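Local coordinates for protein transcriptional regulator, badm/rrf2 family (Thermincola potens, PDB 4CIC) that probably binds DNA through a winged helix-turn-helix domain as an IscR-type, Rrf2-family transcription factor, consistent with control of iron-sulfur cluster biogenesis, at residues I50-V62 with A72-V86. The protein carries 3 engineered substitutions. Numbering follows the deposited sequence.
Sequences IAVLRKAGLVKSV and AREPRDIKVGDIIRV. With NA (sodium ion), chain D.
L58 splits its two methyls between different partners. CD2 lies over one face of the R73 guanidinium, 3.5 Å from R73 NH1, and also touches the I78 side chain; CD1 meets V86 CG2 at 3.8 Å, the two side chains running antiparallel past one another. With CG anti to the carbonyl carbon (chi1 -78°), L58 turns back from an outward-pointing CB to reach both. V86 straddles A56: CG1 and CG2 stand 3.6 and 3.7 Å from A56 CB, and CG1 continues to V52 and L53.

The guanidinium's orientation is set at its edge. With bends at chi2 and chi3, R73 NE and NH2 both hydrogen-bond side-on to D77 O at 3.0 Å, this oxygen lying 1° out of the guanidinium plane. NH2 also forms a salt bridge to D82 OD2 (3.2 Å), whose carboxylate accepts the K79 N-H at the start of helix 80-87 and, at long range, pairs with R85. The backbone hydrogen bond A72 N to L58 O is 2.9 Å and nearly straight (173°), just after the Schellman turn at G57.

Helix 43-55 and the first wing strand, 59-62, are thus joined to the linker and helix 80-87, whose R85 and V86 carbonyls bind sodium together with E88. Apolar contact on one face and polar bonds at the edge probably fix the rotation of the arginine and keep its charge compensated beside leucine.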
loop_
_atom_site.group_PDB
_atom_site.type_symbol
_atom_site.label_atom_id
_atom_site.label_comp_id
_atom_site.label_asym_id
_atom_site.label_seq_id
_atom_site.Cartn_x
_atom_site.Cartn_y
_atom_site.Cartn_z
ATOM N N ILE A 50 11.331 18.465 8.016
ATOM C CA ILE A 50 12.242 19.238 7.181
ATOM C C ILE A 50 13.681 18.936 7.553
ATOM O O ILE A 50 14.553 18.890 6.688
ATOM C CB ILE A 50 11.965 20.741 7.329
ATOM C CG1 ILE A 50 10.645 21.088 6.643
ATOM C CG2 ILE A 50 13.122 21.585 6.741
ATOM C CD1 ILE A 50 10.751 21.148 5.131
ATOM N N ALA A 51 13.927 18.696 8.841
ATOM C CA ALA A 51 15.284 18.381 9.280
ATOM C C ALA A 51 15.811 17.140 8.569
ATOM O O ALA A 51 16.967 17.108 8.136
ATOM C CB ALA A 51 15.352 18.205 10.782
ATOM N N VAL A 52 14.980 16.109 8.464
ATOM C CA VAL A 52 15.393 14.902 7.760
ATOM C C VAL A 52 15.544 15.146 6.256
ATOM O O VAL A 52 16.535 14.741 5.655
ATOM C CB VAL A 52 14.415 13.729 8.038
ATOM C CG1 VAL A 52 14.860 12.478 7.307
ATOM C CG2 VAL A 52 14.340 13.479 9.537
ATOM N N LEU A 53 14.585 15.843 5.660
ATOM C CA LEU A 53 14.646 16.130 4.233
ATOM C C LEU A 53 15.884 16.960 3.909
ATOM O O LEU A 53 16.472 16.823 2.836
ATOM C CB LEU A 53 13.381 16.858 3.783
ATOM C CG LEU A 53 12.096 16.038 3.885
ATOM C CD1 LEU A 53 10.918 16.919 3.569
ATOM C CD2 LEU A 53 12.162 14.896 2.898
ATOM N N ARG A 54 16.293 17.790 4.857
ATOM C CA ARG A 54 17.491 18.629 4.678
ATOM C C ARG A 54 18.766 17.791 4.722
ATOM O O ARG A 54 19.651 17.943 3.883
ATOM C CB ARG A 54 17.540 19.721 5.742
ATOM C CG ARG A 54 18.291 20.970 5.305
ATOM C CD ARG A 54 18.208 22.064 6.356
ATOM N NE ARG A 54 19.498 22.275 7.004
ATOM C CZ ARG A 54 19.690 23.087 8.037
ATOM N NH1 ARG A 54 18.672 23.766 8.547
ATOM N NH2 ARG A 54 20.901 23.212 8.564
ATOM N N LYS A 55 18.852 16.894 5.698
ATOM C CA LYS A 55 19.995 15.988 5.797
ATOM C C LYS A 55 20.117 15.141 4.534
ATOM O O LYS A 55 21.219 14.809 4.105
ATOM C CB LYS A 55 19.853 15.063 7.008
ATOM C CG LYS A 55 20.012 15.742 8.357
ATOM C CD LYS A 55 20.025 14.696 9.471
ATOM C CE LYS A 55 20.100 15.331 10.859
ATOM N NZ LYS A 55 18.780 15.855 11.309
ATOM N N ALA A 56 18.971 14.806 3.947
ATOM C CA ALA A 56 18.915 13.972 2.750
ATOM C C ALA A 56 19.318 14.708 1.486
ATOM O O ALA A 56 19.551 14.090 0.451
ATOM C CB ALA A 56 17.516 13.423 2.575
ATOM N N GLY A 57 19.361 16.031 1.553
ATOM C CA GLY A 57 19.749 16.808 0.392
ATOM C C GLY A 57 18.559 17.111 -0.507
ATOM O O GLY A 57 18.736 17.463 -1.673
ATOM N N LEU A 58 17.352 16.987 0.038
ATOM C CA LEU A 58 16.131 17.273 -0.715
ATOM C C LEU A 58 15.689 18.728 -0.556
ATOM O O LEU A 58 15.001 19.265 -1.413
ATOM C CB LEU A 58 14.988 16.346 -0.303
ATOM C CG LEU A 58 15.096 14.946 -0.919
ATOM C CD1 LEU A 58 14.008 14.017 -0.392
ATOM C CD2 LEU A 58 15.023 15.071 -2.446
ATOM N N VAL A 59 16.051 19.333 0.571
ATOM C CA VAL A 59 15.735 20.737 0.793
ATOM C C VAL A 59 16.938 21.428 1.391
ATOM O O VAL A 59 17.818 20.794 1.976
ATOM C CB VAL A 59 14.536 20.940 1.741
ATOM C CG1 VAL A 59 13.307 20.184 1.240
ATOM C CG2 VAL A 59 14.897 20.518 3.139
ATOM N N LYS A 60 17.007 22.739 1.188
ATOM C CA LYS A 60 18.107 23.503 1.751
ATOM C C LYS A 60 17.571 24.769 2.398
ATOM O O LYS A 60 16.497 25.262 2.047
ATOM C CB LYS A 60 19.155 23.830 0.685
ATOM C CG LYS A 60 18.592 24.503 -0.543
ATOM C CD LYS A 60 19.678 24.834 -1.562
ATOM C CE LYS A 60 20.606 25.920 -1.058
ATOM N NZ LYS A 60 21.668 26.216 -2.061
ATOM N N SER A 61 18.328 25.266 3.367
ATOM C CA SER A 61 18.002 26.483 4.077
ATOM C C SER A 61 18.818 27.624 3.486
ATOM O O SER A 61 19.972 27.436 3.092
ATOM C CB SER A 61 18.334 26.318 5.559
ATOM O OG SER A 61 18.275 27.560 6.234
ATOM N N VAL A 62 18.215 28.804 3.405
ATOM C CA VAL A 62 18.934 29.980 2.937
ATOM C C VAL A 62 18.832 31.107 3.977
ATOM O O VAL A 62 17.839 31.206 4.699
ATOM C CB VAL A 62 18.405 30.446 1.577
ATOM C CG1 VAL A 62 18.504 29.329 0.552
ATOM C CG2 VAL A 62 16.986 30.877 1.713
ATOM N N ALA A 72 16.210 21.531 -2.852
ATOM C CA ALA A 72 17.639 21.437 -3.147
ATOM C C ALA A 72 17.937 20.774 -4.500
ATOM O O ALA A 72 19.094 20.748 -4.941
ATOM C CB ALA A 72 18.348 20.689 -2.028
ATOM N N ARG A 73 16.893 20.233 -5.131
ATOM C CA ARG A 73 16.938 19.716 -6.504
ATOM C C ARG A 73 15.704 20.250 -7.224
ATOM O O ARG A 73 14.721 20.604 -6.575
ATOM C CB ARG A 73 16.875 18.182 -6.524
ATOM C CG ARG A 73 17.948 17.496 -5.722
ATOM C CD ARG A 73 18.362 16.193 -6.384
ATOM N NE ARG A 73 17.288 15.194 -6.454
ATOM C CZ ARG A 73 17.064 14.269 -5.526
ATOM N NH1 ARG A 73 17.823 14.233 -4.438
ATOM N NH2 ARG A 73 16.081 13.383 -5.679
ATOM N N GLU A 74 15.743 20.279 -8.552
ATOM C CA GLU A 74 14.604 20.770 -9.336
ATOM C C GLU A 74 13.479 19.758 -9.192
ATOM O O GLU A 74 13.754 18.587 -9.014
ATOM C CB GLU A 74 14.978 20.896 -10.811
ATOM C CG GLU A 74 15.959 22.062 -11.117
ATOM C CD GLU A 74 16.528 22.013 -12.530
ATOM O OE1 GLU A 74 15.755 21.824 -13.491
ATOM O OE2 GLU A 74 17.757 22.164 -12.677
ATOM N N PRO A 75 12.220 20.212 -9.252
ATOM C CA PRO A 75 11.115 19.265 -9.072
ATOM C C PRO A 75 11.152 18.092 -10.053
ATOM O O PRO A 75 10.739 16.971 -9.665
ATOM C CB PRO A 75 9.861 20.128 -9.288
ATOM C CG PRO A 75 10.326 21.557 -8.845
ATOM C CD PRO A 75 11.765 21.617 -9.278
ATOM N N ARG A 76 11.648 18.300 -11.263
ATOM C CA ARG A 76 11.709 17.211 -12.251
ATOM C C ARG A 76 12.697 16.110 -11.851
ATOM O O ARG A 76 12.629 14.989 -12.374
ATOM C CB ARG A 76 12.055 17.746 -13.642
ATOM C CG ARG A 76 13.450 18.336 -13.727
ATOM C CD ARG A 76 13.655 19.174 -15.000
ATOM N NE ARG A 76 15.030 19.672 -15.020
ATOM C CZ ARG A 76 16.028 19.066 -15.656
ATOM N NH1 ARG A 76 15.793 17.961 -16.351
ATOM N NH2 ARG A 76 17.252 19.570 -15.606
ATOM N N ASP A 77 13.604 16.431 -10.930
ATOM C CA ASP A 77 14.602 15.470 -10.442
ATOM C C ASP A 77 14.257 14.907 -9.057
ATOM O O ASP A 77 15.118 14.334 -8.391
ATOM C CB ASP A 77 15.988 16.116 -10.391
ATOM C CG ASP A 77 16.510 16.489 -11.782
ATOM O OD1 ASP A 77 16.279 15.704 -12.734
ATOM O OD2 ASP A 77 17.142 17.560 -11.930
ATOM N N ILE A 78 13.022 15.101 -8.610
ATOM C CA ILE A 78 12.596 14.502 -7.342
ATOM C C ILE A 78 11.371 13.635 -7.585
ATOM O O ILE A 78 10.287 14.157 -7.846
ATOM C CB ILE A 78 12.271 15.587 -6.264
ATOM C CG1 ILE A 78 13.495 16.462 -6.021
ATOM C CG2 ILE A 78 11.824 14.906 -4.955
ATOM C CD1 ILE A 78 13.226 17.682 -5.143
ATOM N N LYS A 79 11.533 12.312 -7.478
ATOM C CA LYS A 79 10.394 11.395 -7.543
ATOM C C LYS A 79 9.679 11.343 -6.199
ATOM O O LYS A 79 10.302 11.504 -5.161
ATOM C CB LYS A 79 10.855 9.963 -7.891
ATOM C CG LYS A 79 11.525 9.849 -9.235
ATOM C CD LYS A 79 12.202 8.511 -9.398
ATOM C CE LYS A 79 12.900 8.424 -10.745
ATOM N NZ LYS A 79 13.525 7.076 -10.944
ATOM N N VAL A 80 8.369 11.118 -6.205
ATOM C CA VAL A 80 7.653 10.982 -4.946
ATOM C C VAL A 80 8.272 9.829 -4.151
ATOM O O VAL A 80 8.417 9.901 -2.929
ATOM C CB VAL A 80 6.147 10.753 -5.160
ATOM C CG1 VAL A 80 5.466 10.517 -3.837
ATOM C CG2 VAL A 80 5.541 11.989 -5.829
ATOM N N GLY A 81 8.631 8.767 -4.851
ATOM C CA GLY A 81 9.286 7.643 -4.204
ATOM C C GLY A 81 10.598 7.977 -3.496
ATOM O O GLY A 81 10.938 7.336 -2.497
ATOM N N ASP A 82 11.352 8.943 -4.027
ATOM C CA ASP A 82 12.584 9.414 -3.383
ATOM C C ASP A 82 12.264 10.003 -2.012
ATOM O O ASP A 82 13.015 9.832 -1.058
ATOM C CB ASP A 82 13.255 10.553 -4.168
ATOM C CG ASP A 82 13.811 10.135 -5.525
ATOM O OD1 ASP A 82 14.119 8.941 -5.722
ATOM O OD2 ASP A 82 13.976 11.040 -6.391
ATOM N N ILE A 83 11.182 10.770 -1.940
ATOM C CA ILE A 83 10.795 11.390 -0.688
ATOM C C ILE A 83 10.404 10.299 0.316
ATOM O O ILE A 83 10.820 10.315 1.476
ATOM C CB ILE A 83 9.597 12.333 -0.899
ATOM C CG1 ILE A 83 9.979 13.448 -1.879
ATOM C CG2 ILE A 83 9.093 12.835 0.432
ATOM C CD1 ILE A 83 8.765 14.237 -2.381
ATOM N N ILE A 84 9.613 9.335 -0.145
ATOM C CA ILE A 84 9.175 8.252 0.724
ATOM C C ILE A 84 10.378 7.431 1.208
ATOM O O ILE A 84 10.473 7.104 2.382
ATOM C CB ILE A 84 8.151 7.351 -0.001
ATOM C CG1 ILE A 84 6.873 8.150 -0.328
ATOM C CG2 ILE A 84 7.820 6.128 0.826
ATOM C CD1 ILE A 84 6.309 8.921 0.835
ATOM N N ARG A 85 11.301 7.101 0.317
ATOM C CA ARG A 85 12.504 6.373 0.733
ATOM C C ARG A 85 13.319 7.074 1.824
ATOM O O ARG A 85 13.799 6.440 2.773
ATOM C CB ARG A 85 13.401 6.077 -0.459
ATOM C CG ARG A 85 12.925 4.913 -1.291
ATOM C CD ARG A 85 13.911 4.615 -2.386
ATOM N NE ARG A 85 13.324 3.736 -3.383
ATOM C CZ ARG A 85 12.734 4.170 -4.488
ATOM N NH1 ARG A 85 12.671 5.471 -4.726
ATOM N NH2 ARG A 85 12.216 3.307 -5.354
ATOM N N VAL A 86 13.462 8.385 1.692
ATOM C CA VAL A 86 14.179 9.168 2.693
ATOM C C VAL A 86 13.495 9.040 4.069
ATOM O O VAL A 86 14.146 8.797 5.092
ATOM C CB VAL A 86 14.257 10.633 2.261
ATOM C CG1 VAL A 86 14.542 11.524 3.457
ATOM C CG2 VAL A 86 15.307 10.781 1.183
HETATM NA NA NA D . 15.194 6.550 4.885
#